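Local structure of putative nucleoprotein (Infectious salmon anemia virus, 4EWC) at the interface of chains A and B. The protein encapsidates the negative-strand RNA genome of an orthomyxovirus, shielding it from nucleases and forming the ribonucleoprotein that serves as template for transcription and replication. Coordinates in Å, arbitrary orientation; residue numbers count along the deposited sequence, not the author numbering. Chains: chain A/B, Putative nucleoprotein.

Contact 1: the interface of chains A and B. Residues chain A 516, 533, 536-537; chain B 290-291, 377, 380.
The short helix 530-536 of A, with A:Leu537 just past its end and the loop residue A:Val516 nearby, packs against helix 369-381 and the 3-10 helix 289-295 of B. B:Thr377 and B:Leu380 lie three residues apart, about one helical turn, and therefore face chain A together. The methyl of B:Thr377, CG2, stands anti to its backbone N (chi1 -64° for OG1) and meets A:Leu537, whose CD2 comes within 3.7 Å of it; the two side chains cross at a slant. The other branch of the threonine, the hydroxyl OG1, turns to its own chain and hydrogen-bonds B:Tyr291 OH at 3.0 Å. This bond lies at the edge of the tyrosine ring, in its plane, and ties the 3-10 helix to the helix behind it. Threonine suits the place because its methyl packs across the boundary, while the hydroxyl bonds within its own subunit yet also lies beside A:Met536. That selenomethionine, a flexible stand-in for methionine, is extended at chi2 (-180°) and bends at chi3 (71°), which puts its selenium-bound methyl CE by the phenol end of B:Tyr291, though the close approach is doubtful in detail. Further along, A:Val516 CG2 reaches B:Leu380 CD1 at 3.7 Å and also touches B:Ser290 CB at 3.9 Å. A:Ile533 approaches the same leucine methyl with CD1, so two branched side chains of A share one tip of B. A water links the backbones at this end, lying 2.6 Å from A:Val516 N and 2.9 Å from B:Ser290 O. Within the two-fold pair this largely apolar patch joins the two nucleoprotein copies, a pairing that need not be the RNA-bound one.

Contact 2: the interface of chains A and B. Residues chain A 458, 580-582; chain B 470, 590-591.
Strand 577-583 of A, in the C-terminal region of the orthomyxovirus nucleoprotein family, receives a tyrosine and an isoleucine from loop segments of B. B:Tyr470 points its phenol oxygen at the strand backbone: A:Val582 N donates a hydrogen bond to B:Tyr470 OH, 3.0 Å long and nearly straight (165° at H). Tyrosine suits this position because its rigid ring carries a polar end across the boundary while its carbons can pack on the way. The side chains of A:Ile581 and B:Tyr470 lie at a slant to one another; A:Ile581 CB comes to 3.6 Å from B:Tyr470 OH, and its CG2 branch reaches the ring carbon CE2 at 4.0 Å. On one face of the ring the carbonyl oxygen of A:Ala580 stands above the plane, displaced toward the rim. The hydroxyl of B:Ser590 lies at the ring's edge, in its plane, and its oxygen OG also touches A:Val582 CG2 at 3.6 Å. A:Val582 directs CG2 anti to its own carbonyl carbon, with CG1 anti to the backbone N (chi1 163°), and this places CG2 against B:Ile591 CG1, 3.7 Å away. The valine and isoleucine side chains run alongside one another, pointing opposite ways, which may suit two beta-branched residues. B:Ile591 is extended through chi2 (180°), carrying its terminal methyl CD1 on to A:Ala580, where CD1 meets CB at 3.8 Å and the carbonyl oxygen O at 3.5 Å. The small side chain of alanine probably allows this methyl to lie close to the strand backbone.

Contact 1: the interface of chains A and B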
loop_
_atom_site.group_PDB
_atom_site.type_symbol
_atom_site.label_atom_id
_atom_site.label_comp_id
_atom_site.label_asym_id
_atom_site.label_seq_id
_atom_site.Cartn_x
_atom_site.Cartn_y
_atom_site.Cartn_z
ATOM N N VAL A 516 14.572 2.056 1.483
ATOM C CA VAL A 516 14.155 1.596 2.786
ATOM C C VAL A 516 13.320 2.625 3.555
ATOM O O VAL A 516 12.938 2.381 4.700
ATOM C CB VAL A 516 15.375 1.161 3.624
ATOM C CG1 VAL A 516 16.041 -0.037 2.974
ATOM C CG2 VAL A 516 16.359 2.309 3.752
ATOM N N ILE A 533 16.782 -0.466 9.135
ATOM C CA ILE A 533 17.389 0.628 9.860
ATOM C C ILE A 533 18.223 0.092 11.022
ATOM O O ILE A 533 19.236 0.684 11.408
ATOM C CB ILE A 533 16.298 1.610 10.381
ATOM C CG1 ILE A 533 15.595 2.319 9.206
ATOM C CG2 ILE A 533 16.885 2.605 11.364
ATOM C CD1 ILE A 533 16.438 3.358 8.491
HETATM N N MSE A 536 21.403 -1.440 9.504
HETATM C CA MSE A 536 22.286 -0.329 9.167
HETATM C C MSE A 536 22.985 0.311 10.375
HETATM O O MSE A 536 24.052 0.883 10.226
HETATM C CB MSE A 536 21.511 0.725 8.364
HETATM C CG MSE A 536 21.041 0.194 7.046
HETATM SE SE MSE A 536 20.076 1.526 6.027
HETATM C CE MSE A 536 21.608 2.678 5.567
ATOM N N LEU A 537 22.399 0.199 11.564
ATOM C CA LEU A 537 23.012 0.796 12.752
ATOM C C LEU A 537 23.777 -0.178 13.663
ATOM O O LEU A 537 24.134 -1.288 13.260
ATOM C CB LEU A 537 21.971 1.567 13.579
ATOM C CG LEU A 537 21.278 2.768 12.927
ATOM C CD1 LEU A 537 20.118 3.215 13.781
ATOM C CD2 LEU A 537 22.267 3.905 12.694
ATOM N N SER B 290 20.894 2.964 -0.339
ATOM C CA SER B 290 19.698 3.319 0.427
ATOM C C SER B 290 19.577 4.830 0.687
ATOM O O SER B 290 18.479 5.351 0.853
ATOM C CB SER B 290 19.649 2.567 1.761
ATOM O OG SER B 290 19.653 1.164 1.574
ATOM N N TYR B 291 20.715 5.518 0.702
ATOM C CA TYR B 291 20.773 6.956 0.894
ATOM C C TYR B 291 20.393 7.752 -0.340
ATOM O O TYR B 291 20.550 8.975 -0.366
ATOM C CB TYR B 291 22.182 7.374 1.325
ATOM C CG TYR B 291 22.619 6.706 2.594
ATOM C CD1 TYR B 291 21.736 6.576 3.660
ATOM C CD2 TYR B 291 23.898 6.175 2.718
ATOM C CE1 TYR B 291 22.112 5.955 4.807
ATOM C CE2 TYR B 291 24.288 5.539 3.874
ATOM C CZ TYR B 291 23.394 5.431 4.916
ATOM O OH TYR B 291 23.779 4.806 6.074
ATOM N N THR B 377 21.867 7.551 8.049
ATOM C CA THR B 377 20.775 6.673 8.468
ATOM C C THR B 377 19.722 7.460 9.241
ATOM O O THR B 377 18.525 7.251 9.047
ATOM C CB THR B 377 21.266 5.521 9.350
ATOM O OG1 THR B 377 22.149 4.690 8.589
ATOM C CG2 THR B 377 20.096 4.690 9.844
ATOM N N LEU B 380 17.300 9.206 7.121
ATOM C CA LEU B 380 16.218 8.362 6.642
ATOM C C LEU B 380 15.085 8.269 7.658
ATOM O O LEU B 380 13.929 8.142 7.287
ATOM C CB LEU B 380 16.714 6.945 6.362
ATOM C CG LEU B 380 17.865 6.732 5.397
ATOM C CD1 LEU B 380 18.007 5.239 5.215
ATOM C CD2 LEU B 380 17.646 7.445 4.059
HETATM O O HOH W 1 15.837 4.264 1.243
#

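Contact 2: the interface of chains A and B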
loop_
_atom_site.group_PDB
_atom_site.type_symbol
_atom_site.label_atom_id
_atom_site.label_comp_id
_atom_site.label_asym_id
_atom_site.label_seq_id
_atom_site.Cartn_x
_atom_site.Cartn_y
_atom_site.Cartn_z
ATOM N N ASP A 458 -2.945 -4.767 -0.004
ATOM C CA ASP A 458 -2.342 -4.713 -1.329
ATOM C C ASP A 458 -2.866 -5.854 -2.187
ATOM O O ASP A 458 -3.211 -5.660 -3.354
ATOM C CB ASP A 458 -0.834 -4.820 -1.252
ATOM C CG ASP A 458 -0.201 -3.656 -0.524
ATOM O OD1 ASP A 458 -0.124 -2.571 -1.142
ATOM O OD2 ASP A 458 0.239 -3.833 0.650
ATOM N N ALA A 580 4.652 -8.505 -10.231
ATOM C CA ALA A 580 5.090 -8.376 -8.836
ATOM C C ALA A 580 4.435 -7.213 -8.079
ATOM O O ALA A 580 4.299 -6.100 -8.611
ATOM C CB ALA A 580 6.599 -8.263 -8.764
ATOM N N ILE A 581 4.007 -7.487 -6.846
ATOM C CA ILE A 581 3.629 -6.438 -5.892
ATOM C C ILE A 581 4.333 -6.695 -4.574
ATOM O O ILE A 581 4.808 -7.807 -4.333
ATOM C CB ILE A 581 2.100 -6.366 -5.616
ATOM C CG1 ILE A 581 1.616 -7.593 -4.846
ATOM C CG2 ILE A 581 1.310 -6.154 -6.910
ATOM C CD1 ILE A 581 0.292 -7.392 -4.154
ATOM N N VAL A 582 4.400 -5.669 -3.728
ATOM C CA VAL A 582 4.944 -5.795 -2.372
ATOM C C VAL A 582 3.833 -5.927 -1.335
ATOM O O VAL A 582 2.913 -5.115 -1.281
ATOM C CB VAL A 582 5.790 -4.554 -1.968
ATOM C CG1 VAL A 582 5.993 -4.515 -0.453
ATOM C CG2 VAL A 582 7.115 -4.533 -2.692
ATOM N N TYR B 470 4.398 1.085 -8.824
ATOM C CA TYR B 470 5.730 0.472 -8.931
ATOM C C TYR B 470 6.519 0.919 -10.160
ATOM O O TYR B 470 6.063 0.804 -11.289
ATOM C CB TYR B 470 5.671 -1.057 -8.869
ATOM C CG TYR B 470 4.951 -1.597 -7.662
ATOM C CD1 TYR B 470 5.586 -1.693 -6.441
ATOM C CD2 TYR B 470 3.627 -2.015 -7.752
ATOM C CE1 TYR B 470 4.928 -2.187 -5.336
ATOM C CE2 TYR B 470 2.967 -2.512 -6.657
ATOM C CZ TYR B 470 3.628 -2.593 -5.447
ATOM O OH TYR B 470 2.975 -3.079 -4.350
ATOM N N SER B 590 10.431 0.189 -4.730
ATOM C CA SER B 590 10.389 -0.775 -3.631
ATOM C C SER B 590 10.549 -2.198 -4.164
ATOM O O SER B 590 10.777 -3.132 -3.412
ATOM C CB SER B 590 9.077 -0.661 -2.869
ATOM O OG SER B 590 8.029 -1.225 -3.652
ATOM N N ILE B 591 10.384 -2.336 -5.477
ATOM C CA ILE B 591 10.714 -3.553 -6.205
ATOM C C ILE B 591 11.885 -3.256 -7.149
ATOM O O ILE B 591 11.814 -2.334 -7.970
ATOM C CB ILE B 591 9.520 -4.045 -7.045
ATOM C CG1 ILE B 591 8.347 -4.480 -6.159
ATOM C CG2 ILE B 591 9.963 -5.174 -7.950
ATOM C CD1 ILE B 591 7.133 -4.975 -6.941
#

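The centres of the C-alpha atoms of contact 1 and contact 2 lie about 20 Å apart, and the two patches have no residue in common. Contact 1 is mainly helix against helix, whereas contact 2 sets loop residues against a strand. On chain A both draw on the C-terminal family region; on chain B contact 1 instead uses the helical bundle region. Different parts of the protein therefore meet across one interface, and two-fold symmetry repeats each patch with the chains exchanged. Such separated contacts may limit rocking of the subunits, although the crystal pair need not be the RNA-bound arrangement.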